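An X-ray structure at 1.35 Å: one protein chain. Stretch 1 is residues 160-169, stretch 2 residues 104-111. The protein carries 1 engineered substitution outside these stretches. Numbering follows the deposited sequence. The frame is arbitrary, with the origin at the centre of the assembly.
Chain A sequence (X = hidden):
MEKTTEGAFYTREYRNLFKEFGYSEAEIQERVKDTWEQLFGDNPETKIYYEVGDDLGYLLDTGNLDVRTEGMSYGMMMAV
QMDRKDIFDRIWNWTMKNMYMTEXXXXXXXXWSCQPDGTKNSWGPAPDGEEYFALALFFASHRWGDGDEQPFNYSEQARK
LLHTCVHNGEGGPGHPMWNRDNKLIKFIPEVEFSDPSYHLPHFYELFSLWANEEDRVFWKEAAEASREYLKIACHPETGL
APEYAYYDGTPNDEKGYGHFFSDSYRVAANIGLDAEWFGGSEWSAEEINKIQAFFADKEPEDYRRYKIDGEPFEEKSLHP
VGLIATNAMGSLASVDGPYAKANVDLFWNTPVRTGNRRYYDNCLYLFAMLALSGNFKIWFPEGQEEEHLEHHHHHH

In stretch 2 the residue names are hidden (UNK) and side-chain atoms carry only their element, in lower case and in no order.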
# COMPACT_ATOMS: atom_id res chain seq x y z
N LYS A 160 -19.43 -3.71 -2.80
CA LYS A 160 -19.63 -5.11 -3.14
C LYS A 160 -18.39 -5.92 -2.78
O LYS A 160 -18.47 -6.98 -2.16
CB LYS A 160 -19.89 -5.23 -4.65
CG LYS A 160 -20.23 -6.62 -5.13
CD LYS A 160 -19.95 -6.78 -6.62
CE LYS A 160 -20.51 -5.63 -7.45
NZ LYS A 160 -21.98 -5.46 -7.29
N LEU A 161 -17.22 -5.40 -3.17
CA LEU A 161 -15.97 -6.08 -2.89
C LEU A 161 -15.73 -6.23 -1.39
O LEU A 161 -15.38 -7.31 -0.91
CB LEU A 161 -14.81 -5.33 -3.53
CG LEU A 161 -13.42 -5.94 -3.35
CD1 LEU A 161 -13.41 -7.38 -3.86
CD2 LEU A 161 -12.39 -5.10 -4.10
N LEU A 162 -15.93 -5.15 -0.64
CA LEU A 162 -15.72 -5.22 0.80
C LEU A 162 -16.73 -6.15 1.47
O LEU A 162 -16.44 -6.74 2.51
CB LEU A 162 -15.76 -3.82 1.42
CG LEU A 162 -14.57 -2.93 1.03
CD1 LEU A 162 -14.68 -1.60 1.75
CD2 LEU A 162 -13.26 -3.63 1.40
N HIS A 163 -17.91 -6.29 0.87
CA HIS A 163 -18.90 -7.20 1.42
C HIS A 163 -18.32 -8.61 1.35
O HIS A 163 -18.38 -9.38 2.31
CB HIS A 163 -20.20 -7.15 0.62
CG HIS A 163 -21.12 -8.29 0.91
ND1 HIS A 163 -21.83 -8.39 2.09
CD2 HIS A 163 -21.39 -9.42 0.21
CE1 HIS A 163 -22.50 -9.53 2.10
NE2 HIS A 163 -22.25 -10.18 0.98
N THR A 164 -17.76 -8.96 0.19
CA THR A 164 -17.17 -10.27 -0.00
C THR A 164 -16.01 -10.49 0.97
O THR A 164 -15.91 -11.54 1.60
CB THR A 164 -16.64 -10.42 -1.44
OG1 THR A 164 -17.70 -10.15 -2.37
CG2 THR A 164 -16.12 -11.83 -1.68
N CYS A 165 -15.15 -9.49 1.10
CA CYS A 165 -14.00 -9.57 2.00
C CYS A 165 -14.38 -9.92 3.44
O CYS A 165 -13.62 -10.61 4.12
CB CYS A 165 -13.23 -8.26 1.99
SG CYS A 165 -12.40 -7.88 0.43
N VAL A 166 -15.54 -9.46 3.88
CA VAL A 166 -15.98 -9.71 5.25
C VAL A 166 -16.91 -10.91 5.41
O VAL A 166 -16.79 -11.67 6.38
CB VAL A 166 -16.71 -8.47 5.82
CG1 VAL A 166 -17.23 -8.76 7.22
CG2 VAL A 166 -15.77 -7.28 5.85
N HIS A 167 -17.80 -11.10 4.45
CA HIS A 167 -18.80 -12.17 4.53
C HIS A 167 -18.63 -13.44 3.71
O HIS A 167 -19.43 -14.37 3.86
CB HIS A 167 -20.17 -11.56 4.21
CG HIS A 167 -20.60 -10.52 5.19
ND1 HIS A 167 -21.24 -10.82 6.37
CD2 HIS A 167 -20.44 -9.17 5.18
CE1 HIS A 167 -21.45 -9.71 7.05
NE2 HIS A 167 -20.98 -8.70 6.36
N ASN A 168 -17.61 -13.50 2.86
CA ASN A 168 -17.42 -14.70 2.04
C ASN A 168 -17.37 -15.95 2.91
O ASN A 168 -16.71 -15.98 3.95
CB ASN A 168 -16.12 -14.59 1.23
CG ASN A 168 -16.17 -15.39 -0.05
OD1 ASN A 168 -15.14 -15.76 -0.61
ND2 ASN A 168 -17.38 -15.65 -0.55
N GLY A 169 -18.07 -16.99 2.48
CA GLY A 169 -18.09 -18.24 3.23
C GLY A 169 -19.42 -18.49 3.91
O GLY A 169 -19.76 -19.63 4.22
N UNK A 104 -14.62 -20.82 -9.06
CA UNK A 104 -13.68 -21.31 -8.08
C UNK A 104 -13.97 -20.84 -6.67
O UNK A 104 -14.88 -20.03 -6.44
N UNK A 105 -13.18 -21.34 -5.72
CA UNK A 105 -13.37 -21.00 -4.32
C UNK A 105 -13.14 -19.52 -4.02
O UNK A 105 -13.63 -19.00 -3.02
c UNK A 105 -12.97 -21.90 -2.00
c UNK A 105 -12.44 -21.87 -3.42
c UNK A 105 -11.01 -21.34 -3.47
N UNK A 106 -12.40 -18.84 -4.89
CA UNK A 106 -12.13 -17.42 -4.70
C UNK A 106 -12.95 -16.51 -5.61
O UNK A 106 -12.57 -15.37 -5.88
c UNK A 106 -10.63 -17.14 -4.86
c UNK A 106 -8.25 -19.20 -3.04
c UNK A 106 -9.79 -17.74 -2.48
n UNK A 106 -8.83 -18.61 -2.01
n UNK A 106 -8.81 -18.74 -4.15
c UNK A 106 -9.78 -17.82 -3.83
N UNK A 107 -14.08 -17.01 -6.08
CA UNK A 107 -14.96 -16.22 -6.93
C UNK A 107 -15.32 -14.97 -6.12
O UNK A 107 -15.63 -15.07 -4.93
c UNK A 107 -16.22 -17.01 -7.27
N UNK A 108 -15.26 -13.81 -6.75
CA UNK A 108 -15.57 -12.57 -6.05
C UNK A 108 -14.31 -11.80 -5.71
O UNK A 108 -14.37 -10.62 -5.35
N UNK A 109 -13.16 -12.46 -5.83
CA UNK A 109 -11.87 -11.84 -5.57
C UNK A 109 -11.12 -11.70 -6.90
O UNK A 109 -11.62 -12.13 -7.95
c UNK A 109 -11.61 -12.77 -3.19
c UNK A 109 -12.51 -11.71 -1.19
c UNK A 109 -11.04 -12.68 -4.60
c UNK A 109 -12.05 -11.63 -2.51
c UNK A 109 -12.11 -14.08 -1.21
o UNK A 109 -12.94 -13.02 0.76
c UNK A 109 -11.65 -13.99 -2.52
c UNK A 109 -12.53 -12.94 -0.55
N UNK A 110 -9.93 -11.12 -6.86
CA UNK A 110 -9.13 -10.91 -8.06
C UNK A 110 -7.87 -11.77 -8.09
O UNK A 110 -7.10 -11.79 -7.13
c UNK A 110 -10.37 -8.06 -9.50
c UNK A 110 -9.93 -8.50 -8.26
c UNK A 110 -12.19 -6.85 -8.47
c UNK A 110 -11.49 -7.24 -9.62
c UNK A 110 -8.75 -9.43 -8.15
c UNK A 110 -10.63 -8.11 -7.12
c UNK A 110 -11.76 -7.29 -7.23
N UNK A 111 -7.66 -12.47 -9.20
CA UNK A 111 -6.47 -13.32 -9.36
C UNK A 111 -5.26 -12.42 -9.13
O UNK A 111 -5.12 -11.39 -9.78
c UNK A 111 -6.44 -13.92 -10.75
O HOH W 1 -16.64 -9.24 -4.74

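Position 104 has backbone atoms and no side-chain atoms, and it reaches nothing on stretch 1. Its phi/psi of 89/176 would jam a CB against the carbonyl O of the residue before. It is Gly104.

Position 105 carries three carbons, one of them bearing the other two. This short branched side chain does not reach stretch 1, and the backbone O lies near the side chain of Asn168. It is Val105.

Position 106 has one carbon leading to a five-membered ring of three carbons and two nitrogens. That ring is an imidazole. CA-to-CB points away from stretch 1, and no contact is made. It is His106; its ND1 is hydrogen-bonded elsewhere in the structure.

Position 107 has a single side-chain carbon, set sideways to the helix and not touching it. It is Ala107. Its N donates to Gly104 O at 3.1 Å, closing a type I turn.

Position 108 has no side-chain atoms. An ideal CB would point toward stretch 1 and sit 3.3 Å from Thr164 CG2, which is tight. Phi/psi of 104/-14 calls for glycine on its own. It is Gly108. Its O lies 3.7 Å from Leu161 CD1.

Position 109 has one carbon, then a six-carbon ring bearing one oxygen. The ring reaches Thr164, Cys165 and Asn168. A hydroxyl on a six-carbon ring identifies Tyr109. Its OH is 3.4 Å from Thr164 O and 3.8 Å from Cys165 CA, and is hydrogen-bonded elsewhere in the structure. CE1 lies 3.6 Å from Thr164 CG2. Cys165 SG sits at the ring edge, 5.5 Å from the centroid. Tyr109 N donates to His106 O at 3.0 Å, closing a type II turn.

Position 110 has one carbon and a six-carbon ring with no oxygen. The ring meets Leu161 CD1 at its edge. It is Phe110, and its CE2 is 3.8 Å from Leu161 CD1.

Position 111 has one side-chain carbon, out of reach of stretch 1. It is Ala111.

The contact packs two overlapping turns and the segment after them against the last turns of a helix. No direct hydrogen bond crosses it. Gly108 lets the backbone come close, with its CA 6.7 Å from Thr164 CA. Tyr109 is covered most, and its ring meets Thr164, Cys165 and Asn168, with Cys165 at its edge. Phe110 adds an apolar contact with Leu161. Water 1 links the stretches: it donates to Gly108 O at 2.7 Å and lies 2.8 Å from Thr164 OG1, a hydrogen bond as well.

Stretch 2 (104-111) GVHAGYFA
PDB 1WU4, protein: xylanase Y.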